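Autoinducer 2-binding protein LsrB (PDB 6DSP) binds the quorum-sensing signal autoinducer-2 in a cleft between two lobes, as a receptor of the bacterial solute-binding protein family. Local coordinates at residues A[25-30]-A[80-85]; A[34-39]-A[107-112]; A[148-153]-A[181-186]. All coordinates share one frame; numbering follows the deposited sequence.

Contact 1: residues A[25-30]-A[80-85]. With PAV ((2R,4S)-2-methyl-2,3,3,4-tetrahydroxytetrahydrofuran), chain C.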
loop_
_atom_site.group_PDB
_atom_site.type_symbol
_atom_site.label_atom_id
_atom_site.label_comp_id
_atom_site.label_asym_id
_atom_site.label_seq_id
_atom_site.Cartn_x
_atom_site.Cartn_y
_atom_site.Cartn_z
ATOM N N THR A 25 14.506 12.595 -2.606
ATOM C CA THR A 25 14.182 12.240 -1.223
ATOM C C THR A 25 12.991 11.284 -1.260
ATOM O O THR A 25 11.924 11.626 -1.796
ATOM C CB THR A 25 13.855 13.480 -0.389
ATOM O OG1 THR A 25 14.948 14.410 -0.465
ATOM C CG2 THR A 25 13.596 13.104 1.056
ATOM N N PHE A 26 13.205 10.071 -0.776
ATOM C CA PHE A 26 12.212 9.003 -0.838
ATOM C C PHE A 26 11.595 8.894 0.548
ATOM O O PHE A 26 12.292 8.548 1.518
ATOM C CB PHE A 26 12.910 7.706 -1.264
ATOM C CG PHE A 26 11.994 6.512 -1.451
ATOM C CD1 PHE A 26 10.844 6.607 -2.227
ATOM C CD2 PHE A 26 12.329 5.270 -0.937
ATOM C CE1 PHE A 26 10.064 5.466 -2.482
ATOM C CE2 PHE A 26 11.536 4.153 -1.174
ATOM C CZ PHE A 26 10.388 4.259 -1.925
ATOM N N ILE A 27 10.307 9.188 0.644
ATOM C CA ILE A 27 9.632 9.327 1.933
ATOM C C ILE A 27 8.581 8.226 2.077
ATOM O O ILE A 27 7.639 8.158 1.273
ATOM C CB ILE A 27 8.981 10.709 2.107
ATOM C CG1 ILE A 27 10.021 11.821 1.890
ATOM C CG2 ILE A 27 8.313 10.794 3.494
ATOM C CD1 ILE A 27 9.451 13.231 1.921
ATOM N N PRO A 28 8.699 7.361 3.089
ATOM C CA PRO A 28 7.722 6.310 3.327
ATOM C C PRO A 28 6.626 6.817 4.262
ATOM O O PRO A 28 6.730 7.898 4.843
ATOM C CB PRO A 28 8.563 5.269 4.073
ATOM C CG PRO A 28 9.480 6.123 4.947
ATOM C CD PRO A 28 9.837 7.282 4.047
ATOM N N LYS A 29 5.564 6.014 4.403
ATOM C CA LYS A 29 4.573 6.356 5.426
ATOM C C LYS A 29 5.182 6.314 6.821
ATOM O O LYS A 29 4.786 7.104 7.691
ATOM C CB LYS A 29 3.372 5.408 5.361
ATOM C CG LYS A 29 2.477 5.606 4.189
ATOM C CD LYS A 29 1.254 4.663 4.282
ATOM C CE LYS A 29 0.327 4.749 3.092
ATOM N NZ LYS A 29 -0.718 3.684 3.220
ATOM N N LEU A 30 6.114 5.396 7.055
ATOM C CA LEU A 30 6.937 5.340 8.253
ATOM C C LEU A 30 8.130 4.457 7.943
ATOM O O LEU A 30 8.069 3.603 7.041
ATOM C CB LEU A 30 6.164 4.767 9.455
ATOM C CG LEU A 30 5.815 3.271 9.497
ATOM C CD1 LEU A 30 5.201 2.916 10.849
ATOM C CD2 LEU A 30 4.847 2.890 8.369
ATOM N N ASN A 80 16.380 17.824 -4.938
ATOM C CA ASN A 80 15.831 18.129 -6.252
ATOM C C ASN A 80 14.434 17.581 -6.458
ATOM O O ASN A 80 13.688 18.110 -7.301
ATOM C CB ASN A 80 16.745 17.566 -7.347
ATOM C CG ASN A 80 18.167 18.058 -7.192
ATOM O OD1 ASN A 80 19.057 17.299 -6.831
ATOM N ND2 ASN A 80 18.370 19.354 -7.400
ATOM N N ALA A 81 14.080 16.526 -5.740
ATOM C CA ALA A 81 12.809 15.854 -5.981
ATOM C C ALA A 81 12.417 15.124 -4.720
ATOM O O ALA A 81 13.264 14.761 -3.906
ATOM C CB ALA A 81 12.908 14.872 -7.153
ATOM N N ILE A 82 11.114 14.853 -4.603
ATOM C CA ILE A 82 10.532 14.056 -3.533
ATOM C C ILE A 82 9.682 12.981 -4.187
ATOM O O ILE A 82 8.962 13.257 -5.152
ATOM C CB ILE A 82 9.660 14.938 -2.622
ATOM C CG1 ILE A 82 10.545 15.875 -1.775
ATOM C CG2 ILE A 82 8.729 14.102 -1.759
ATOM C CD1 ILE A 82 9.767 16.986 -1.078
ATOM N N CYS A 83 9.752 11.777 -3.650
ATOM C CA CYS A 83 8.808 10.718 -3.998
ATOM C C CYS A 83 8.234 10.203 -2.687
ATOM O O CYS A 83 8.946 9.559 -1.906
ATOM C CB CYS A 83 9.479 9.603 -4.803
ATOM S SG CYS A 83 8.247 8.355 -5.310
ATOM N N LEU A 84 6.959 10.507 -2.453
ATOM C CA LEU A 84 6.284 10.367 -1.158
ATOM C C LEU A 84 5.157 9.348 -1.209
ATOM O O LEU A 84 4.346 9.370 -2.143
ATOM C CB LEU A 84 5.649 11.730 -0.767
ATOM C CG LEU A 84 4.669 11.780 0.403
ATOM C CD1 LEU A 84 5.403 11.548 1.704
ATOM C CD2 LEU A 84 3.926 13.091 0.421
ATOM N N SER A 85 5.054 8.531 -0.167
ATOM C CA SER A 85 3.832 7.769 0.114
ATOM C C SER A 85 3.154 8.423 1.316
ATOM O O SER A 85 3.743 8.501 2.408
ATOM C CB SER A 85 4.132 6.306 0.419
ATOM O OG SER A 85 2.898 5.679 0.757
HETATM O O2 PAV C . -1.087 -2.262 2.288
HETATM C C2 PAV C . 0.169 -1.552 2.311
HETATM C C1 PAV C . 1.369 -2.454 1.947
HETATM O O5 PAV C . 0.398 -1.274 3.802
HETATM C C5 PAV C . 1.211 -0.186 3.882
HETATM C C4 PAV C . 1.339 0.409 2.467
HETATM O O4 PAV C . 1.202 1.826 2.507
HETATM C C3 PAV C . 0.217 -0.321 1.723
HETATM O O3 PAV C . 0.528 -0.442 0.362
HETATM O O13 PAV C . -1.009 0.351 1.912
#
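The carbonyl oxygen of Ala81 is gripped by two donors: the backbone N of Thr25, 2.8 Å from Ala81 O in a nearly straight bond (175° at the hydrogen), and the hydroxyl of Thr79. From there three more backbone bonds run along the parallel pair. Cys83 N reaches Thr25 O at 2.9 Å, Ile27 N reaches Cys83 O at 2.9 Å, and Ser85 N closes the ladder on Ile27 O at 3.0 Å. Segment 25-30 thus both donates and accepts, while Phe26 makes its backbone hydrogen bonds with Asp55 and Glu57, at strand 53-56 and just past it. Side chains alternate across the sheet. On one face Ile27 touches both Ile82 and Leu84: its CD1 rests 3.8 Å from Ile82 CG2, and its CG2 presses on Leu84 CD1 at 3.5 Å, tighter than usual carbon packing. Leu84 CG stands anti to the backbone N (chi1 168°), and chi2 of 70° then turns CD1 onto the isoleucine; helix 64-76 covers this apolar face. On the other face the Phe26 ring meets Cys83, with CD1 close to Cys83 CB and to Cys83 O, and the ring also meets that of Trp109, on strand 105-109. Past the end of the ladder Lys29 CG passes 3.5 Å from Ser85 OG, a hydroxyl hydrogen-bonded to Asp110. The lysine chain is extended beyond CG and carries NZ to the ligand, where it donates to PAV O4 at 2.8 Å. Asp167, from across the cleft, forms a salt bridge with the same ammonium. A lysine between a ligand hydroxyl and a carboxylate of the facing lobe is probably kept protonated, and through it this lobe, the ligand and Asp167 of the facing lobe are joined by polar bonds.

Contact 2: residues A[34-39]-A[107-112]. With PAV ((2R,4S)-2-methyl-2,3,3,4-tetrahydroxytetrahydrofuran), chain C.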
loop_
_atom_site.group_PDB
_atom_site.type_symbol
_atom_site.label_atom_id
_atom_site.label_comp_id
_atom_site.label_asym_id
_atom_site.label_seq_id
_atom_site.Cartn_x
_atom_site.Cartn_y
_atom_site.Cartn_z
ATOM N N ALA A 34 8.408 -3.350 7.343
ATOM C CA ALA A 34 9.090 -4.140 6.330
ATOM C C ALA A 34 8.745 -3.704 4.904
ATOM O O ALA A 34 9.597 -3.755 4.018
ATOM C CB ALA A 34 8.772 -5.618 6.529
ATOM N N PHE A 35 7.496 -3.295 4.649
ATOM C CA PHE A 35 7.110 -2.866 3.306
ATOM C C PHE A 35 7.997 -1.719 2.848
ATOM O O PHE A 35 8.493 -1.703 1.703
ATOM C CB PHE A 35 5.651 -2.413 3.323
ATOM C CG PHE A 35 5.156 -1.895 2.003
ATOM C CD1 PHE A 35 4.698 -2.750 0.993
ATOM C CD2 PHE A 35 5.211 -0.537 1.746
ATOM C CE1 PHE A 35 4.248 -2.253 -0.229
ATOM C CE2 PHE A 35 4.761 -0.017 0.529
ATOM C CZ PHE A 35 4.299 -0.888 -0.465
ATOM N N PHE A 36 8.192 -0.737 3.726
ATOM C CA PHE A 36 8.927 0.470 3.371
ATOM C C PHE A 36 10.418 0.225 3.348
ATOM O O PHE A 36 11.124 0.763 2.486
ATOM C CB PHE A 36 8.510 1.601 4.312
ATOM C CG PHE A 36 7.079 1.972 4.090
ATOM C CD1 PHE A 36 6.721 2.686 2.946
ATOM C CD2 PHE A 36 6.063 1.548 4.923
ATOM C CE1 PHE A 36 5.396 2.964 2.646
ATOM C CE2 PHE A 36 4.721 1.849 4.609
ATOM C CZ PHE A 36 4.413 2.580 3.475
ATOM N N GLU A 37 10.912 -0.619 4.251
ATOM C CA GLU A 37 12.328 -0.954 4.210
ATOM C C GLU A 37 12.668 -1.711 2.942
ATOM O O GLU A 37 13.702 -1.456 2.319
ATOM C CB GLU A 37 12.703 -1.741 5.460
ATOM C CG GLU A 37 12.553 -0.896 6.735
ATOM C CD GLU A 37 13.417 0.387 6.736
ATOM O OE1 GLU A 37 14.620 0.341 6.339
ATOM O OE2 GLU A 37 12.877 1.463 7.134
ATOM N N SER A 38 11.806 -2.654 2.529
ATOM C CA SER A 38 12.048 -3.388 1.289
ATOM C C SER A 38 11.919 -2.484 0.070
ATOM O O SER A 38 12.689 -2.614 -0.899
ATOM C CB SER A 38 11.105 -4.577 1.212
ATOM O OG SER A 38 11.565 -5.619 2.062
ATOM N N ALA A 39 10.988 -1.522 0.117
ATOM C CA ALA A 39 10.869 -0.613 -1.012
ATOM C C ALA A 39 12.137 0.220 -1.147
ATOM O O ALA A 39 12.627 0.461 -2.259
ATOM C CB ALA A 39 9.650 0.282 -0.830
ATOM N N THR A 107 6.681 13.811 -6.718
ATOM C CA THR A 107 6.008 12.605 -7.196
ATOM C C THR A 107 5.510 11.820 -5.990
ATOM O O THR A 107 5.950 12.040 -4.850
ATOM C CB THR A 107 6.939 11.683 -8.026
ATOM O OG1 THR A 107 8.019 11.209 -7.213
ATOM C CG2 THR A 107 7.480 12.389 -9.288
ATOM N N THR A 108 4.635 10.840 -6.244
ATOM C CA THR A 108 4.149 9.976 -5.181
ATOM C C THR A 108 4.310 8.509 -5.567
ATOM O O THR A 108 4.491 8.163 -6.736
ATOM C CB THR A 108 2.687 10.271 -4.824
ATOM O OG1 THR A 108 1.948 10.340 -6.048
ATOM C CG2 THR A 108 2.570 11.611 -4.092
ATOM N N TRP A 109 4.209 7.638 -4.568
ATOM C CA TRP A 109 4.141 6.206 -4.791
ATOM C C TRP A 109 3.301 5.634 -3.670
ATOM O O TRP A 109 3.235 6.234 -2.587
ATOM C CB TRP A 109 5.569 5.609 -4.807
ATOM C CG TRP A 109 6.225 5.576 -3.441
ATOM C CD1 TRP A 109 6.626 6.662 -2.685
ATOM C CD2 TRP A 109 6.465 4.423 -2.639
ATOM N NE1 TRP A 109 7.118 6.223 -1.454
ATOM C CE2 TRP A 109 7.010 4.857 -1.395
ATOM C CE3 TRP A 109 6.266 3.057 -2.841
ATOM C CZ2 TRP A 109 7.361 3.965 -0.375
ATOM C CZ3 TRP A 109 6.626 2.164 -1.819
ATOM C CH2 TRP A 109 7.187 2.632 -0.607
ATOM N N ASP A 110 2.687 4.466 -3.917
ATOM C CA ASP A 110 2.001 3.683 -2.879
ATOM C C ASP A 110 0.675 4.309 -2.456
ATOM O O ASP A 110 -0.387 3.760 -2.771
ATOM C CB ASP A 110 2.952 3.401 -1.707
ATOM C CG ASP A 110 2.294 2.623 -0.594
ATOM O OD1 ASP A 110 1.628 1.605 -0.910
ATOM O OD2 ASP A 110 2.502 2.984 0.603
ATOM N N SER A 111 0.699 5.465 -1.798
ATOM C CA SER A 111 -0.522 6.164 -1.400
ATOM C C SER A 111 -0.451 7.614 -1.863
ATOM O O SER A 111 0.452 8.367 -1.456
ATOM C CB SER A 111 -0.747 6.094 0.111
ATOM O OG SER A 111 -2.026 6.663 0.356
ATOM N N ASP A 112 -1.396 7.993 -2.710
ATOM C CA ASP A 112 -1.342 9.234 -3.462
ATOM C C ASP A 112 -1.788 10.430 -2.612
ATOM O O ASP A 112 -2.250 10.291 -1.464
ATOM C CB ASP A 112 -2.265 9.106 -4.683
ATOM C CG ASP A 112 -1.799 9.927 -5.888
ATOM O OD1 ASP A 112 -0.834 10.738 -5.809
ATOM O OD2 ASP A 112 -2.432 9.751 -6.942
HETATM O O2 PAV C . -1.087 -2.262 2.288
HETATM C C2 PAV C . 0.169 -1.552 2.311
HETATM C C1 PAV C . 1.369 -2.454 1.947
HETATM O O5 PAV C . 0.398 -1.274 3.802
HETATM C C5 PAV C . 1.211 -0.186 3.882
HETATM C C4 PAV C . 1.339 0.409 2.467
HETATM O O4 PAV C . 1.202 1.826 2.507
HETATM C C3 PAV C . 0.217 -0.321 1.723
HETATM O O3 PAV C . 0.528 -0.442 0.362
HETATM O O13 PAV C . -1.009 0.351 1.912
#
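Phe36 CZ comes edge-on to Asp110 OD2, 3.5 Å away and near the plane of its ring, at the point where both reach the ligand. Asp110 takes two hydrogen bonds from the ligand, PAV O3 to OD1 at 2.6 Å and PAV O4 to OD2 at 2.6 Å. The rim of Phe36 also approaches PAV O4, with CZ at 3.4 Å. Phe35 uses a face instead: the ligand methyl C1 lies over it toward the rim, 3.5 Å from CD1. Gln124 NE2 adds a hydrogen bond to Asp110 OD1, and OD2 likewise has a second partner in the protein. A classic gamma turn centred on Asp110 directs this residue into the cleft.

Behind this first shell stands Trp109. Its CG lies between the backbone N and the carbonyl carbon (chi1 72°), and Asp110 CB lies over one face of the indole. Its six-membered ring lies rim to rim with Phe35, the planes only 2° apart, and CZ3 meets Phe35 CE2 at 3.7 Å. Phe36 CD1 touches Trp109 CH2 at 3.6 Å, while Ala39 CB presses on that same CH2 at 3.4 Å. Phe35 CD2, in turn, sits over the centre of the Phe36 ring. The aromatic cluster thereby seats the first turns of helix 34-50 against the end of strand 105-109, which runs between strands 81-84 and 120-123, with helix 273-288 touching Phe35 and Trp109.

Contact 3: residues A[148-153]-A[181-186]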
loop_
_atom_site.group_PDB
_atom_site.type_symbol
_atom_site.label_atom_id
_atom_site.label_comp_id
_atom_site.label_asym_id
_atom_site.label_seq_id
_atom_site.Cartn_x
_atom_site.Cartn_y
_atom_site.Cartn_z
ATOM N N ASP A 148 -18.390 -22.407 2.800
ATOM C CA ASP A 148 -18.993 -22.247 1.483
ATOM C C ASP A 148 -19.229 -20.754 1.290
ATOM O O ASP A 148 -20.372 -20.281 1.405
ATOM C CB ASP A 148 -20.309 -23.030 1.412
ATOM C CG ASP A 148 -20.972 -22.961 0.044
ATOM O OD1 ASP A 148 -20.373 -22.440 -0.907
ATOM O OD2 ASP A 148 -22.116 -23.438 -0.084
ATOM N N PRO A 149 -18.181 -19.983 0.966
ATOM C CA PRO A 149 -18.344 -18.519 0.920
ATOM C C PRO A 149 -19.286 -18.049 -0.161
ATOM O O PRO A 149 -19.750 -16.901 -0.097
ATOM C CB PRO A 149 -16.911 -18.000 0.712
ATOM C CG PRO A 149 -16.141 -19.199 0.188
ATOM C CD PRO A 149 -16.757 -20.379 0.870
ATOM N N GLU A 150 -19.583 -18.889 -1.158
ATOM C CA GLU A 150 -20.520 -18.464 -2.184
ATOM C C GLU A 150 -21.905 -18.222 -1.611
ATOM O O GLU A 150 -22.654 -17.397 -2.146
ATOM C CB GLU A 150 -20.604 -19.501 -3.310
ATOM C CG GLU A 150 -21.434 -19.054 -4.503
ATOM C CD GLU A 150 -20.728 -17.989 -5.319
ATOM O OE1 GLU A 150 -19.491 -17.886 -5.208
ATOM O OE2 GLU A 150 -21.405 -17.267 -6.086
ATOM N N LYS A 151 -22.261 -18.932 -0.532
ATOM C CA LYS A 151 -23.607 -18.925 0.033
ATOM C C LYS A 151 -23.653 -18.599 1.519
ATOM O O LYS A 151 -24.655 -18.058 1.996
ATOM C CB LYS A 151 -24.270 -20.292 -0.177
ATOM C CG LYS A 151 -24.378 -20.725 -1.613
ATOM C CD LYS A 151 -24.965 -22.126 -1.671
ATOM C CE LYS A 151 -25.032 -22.650 -3.100
ATOM N NZ LYS A 151 -25.585 -24.034 -3.151
ATOM N N ASP A 152 -22.595 -18.919 2.272
ATOM C CA ASP A 152 -22.649 -18.723 3.715
ATOM C C ASP A 152 -22.761 -17.240 4.070
ATOM O O ASP A 152 -22.300 -16.341 3.335
ATOM C CB ASP A 152 -21.377 -19.239 4.395
ATOM C CG ASP A 152 -21.243 -20.756 4.385
ATOM O OD1 ASP A 152 -22.253 -21.483 4.193
ATOM O OD2 ASP A 152 -20.089 -21.194 4.632
ATOM N N ALA A 153 -23.333 -16.988 5.244
ATOM C CA ALA A 153 -23.416 -15.625 5.774
ATOM C C ALA A 153 -22.105 -15.304 6.494
ATOM O O ALA A 153 -22.029 -15.181 7.719
ATOM C CB ALA A 153 -24.625 -15.478 6.690
ATOM N N SER A 181 -22.209 -6.663 -3.903
ATOM C CA SER A 181 -22.733 -7.107 -5.191
ATOM C C SER A 181 -22.655 -8.624 -5.354
ATOM O O SER A 181 -23.631 -9.272 -5.766
ATOM C CB SER A 181 -21.932 -6.427 -6.301
ATOM O OG SER A 181 -22.394 -6.840 -7.572
ATOM N N LYS A 182 -21.497 -9.209 -5.068
ATOM C CA LYS A 182 -21.247 -10.606 -5.375
ATOM C C LYS A 182 -21.608 -11.529 -4.218
ATOM O O LYS A 182 -22.017 -12.669 -4.441
ATOM C CB LYS A 182 -19.778 -10.784 -5.773
ATOM C CG LYS A 182 -19.513 -12.057 -6.576
ATOM C CD LYS A 182 -18.056 -12.147 -7.010
ATOM C CE LYS A 182 -17.780 -13.391 -7.849
ATOM N NZ LYS A 182 -18.271 -13.262 -9.238
ATOM N N TYR A 183 -21.451 -11.069 -2.983
ATOM C CA TYR A 183 -21.673 -11.893 -1.796
ATOM C C TYR A 183 -22.623 -11.161 -0.864
ATOM O O TYR A 183 -22.263 -10.816 0.264
ATOM C CB TYR A 183 -20.341 -12.183 -1.107
ATOM C CG TYR A 183 -19.341 -12.791 -2.044
ATOM C CD1 TYR A 183 -19.576 -14.029 -2.612
ATOM C CD2 TYR A 183 -18.171 -12.125 -2.379
ATOM C CE1 TYR A 183 -18.681 -14.585 -3.484
ATOM C CE2 TYR A 183 -17.261 -12.684 -3.248
ATOM C CZ TYR A 183 -17.534 -13.914 -3.804
ATOM O OH TYR A 183 -16.663 -14.497 -4.684
ATOM N N PRO A 184 -23.859 -10.921 -1.306
ATOM C CA PRO A 184 -24.816 -10.184 -0.457
ATOM C C PRO A 184 -25.108 -10.852 0.871
ATOM O O PRO A 184 -25.562 -10.159 1.787
ATOM C CB PRO A 184 -26.075 -10.098 -1.320
ATOM C CG PRO A 184 -25.961 -11.302 -2.233
ATOM C CD PRO A 184 -24.482 -11.399 -2.548
ATOM N N ASN A 185 -24.848 -12.159 1.015
ATOM C CA ASN A 185 -25.086 -12.832 2.283
ATOM C C ASN A 185 -24.016 -12.539 3.327
ATOM O O ASN A 185 -24.245 -12.773 4.517
ATOM C CB ASN A 185 -25.195 -14.356 2.091
ATOM C CG ASN A 185 -26.395 -14.757 1.267
ATOM O OD1 ASN A 185 -27.307 -13.965 1.047
ATOM N ND2 ASN A 185 -26.410 -16.009 0.832
ATOM N N TRP A 186 -22.854 -12.031 2.925
ATOM C CA TRP A 186 -21.841 -11.729 3.923
ATOM C C TRP A 186 -22.317 -10.587 4.810
ATOM O O TRP A 186 -23.087 -9.711 4.385
ATOM C CB TRP A 186 -20.527 -11.343 3.249
ATOM C CG TRP A 186 -19.801 -12.447 2.503
ATOM C CD1 TRP A 186 -20.313 -13.640 2.053
ATOM C CD2 TRP A 186 -18.426 -12.434 2.104
ATOM N NE1 TRP A 186 -19.342 -14.361 1.416
ATOM C CE2 TRP A 186 -18.168 -13.645 1.433
ATOM C CE3 TRP A 186 -17.374 -11.512 2.262
ATOM C CZ2 TRP A 186 -16.910 -13.947 0.895
ATOM C CZ3 TRP A 186 -16.137 -11.819 1.733
ATOM C CH2 TRP A 186 -15.903 -13.013 1.067
#
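The backbones of Ala153 and Trp186 close to 4.6 Å between their CA atoms, where an irregular loop meets a type I turn running from Tyr183 to Trp186. Within the turn, Trp186 N bonds back to Tyr183 O. The indole of Trp186 makes the straightest link between the segments: NE1 donates to Pro149 O at 3.0 Å with 171° at the hydrogen. That oxygen lies in the ring plane and offers a lone pair in its own carbonyl plane. Farther round the indole, CZ2 meets Pro149 CB at 4.1 Å. Asn185 supplies the second side-chain bond, ND2 to Lys151 O at 2.9 Å, with the donor tilted out of the carbonyl plane. The backbone oxygen of Asn185 receives a CA-H...O contact from Ala153 CA, at 3.2 Å.

Glu150 approaches Tyr183 from the edge of the phenol ring, OE1 standing 3.8 Å from CE1 with carboxylate and ring planes 77° apart. A bend at chi2 (72°) turns CD of Glu150 out of an extended path. Tyr183 is itself sandwiched, Trp186 CZ2 lying over one face and Lys182 CG over the other. The shape of the first loop is secured internally: Asp148 O accepts from the backbone N of both Lys151 and Asp152, and Asp148 N donates to Asp152 OD2 at 2.8 Å from above the carboxylate plane.

The contact ties the loop between helix 127-144 and strand 155-160 to the exit of helix 166-182, just before the neighbouring parallel strand 187-195, and Tyr139 of helix 127-144 packs against Pro149, Glu150 and Tyr183.

Contacts 1 and 2 adjoin in one lobe, their centres 8 Å apart, and alternate along the chain: strand 23-27 leads into helix 34-50, while strands 81-84 and 105-109 are sheet neighbours. Their closest polar junction is Ser85 OG to Asp110 OD2, 2.7 Å, which couples the end of the ladder in contact 1 to the ligand-binding carboxylate of contact 2. Between them they supply four pocket residues, Lys29, Phe35, Phe36 and Asp110, and both reach O4 of the ligand. Contact 3 belongs to the other lobe, far from the pocket: its centre is about 40 Å from that of contact 1 and 33 Å from that of contact 2, with nearest atoms about 22 Å away in each case.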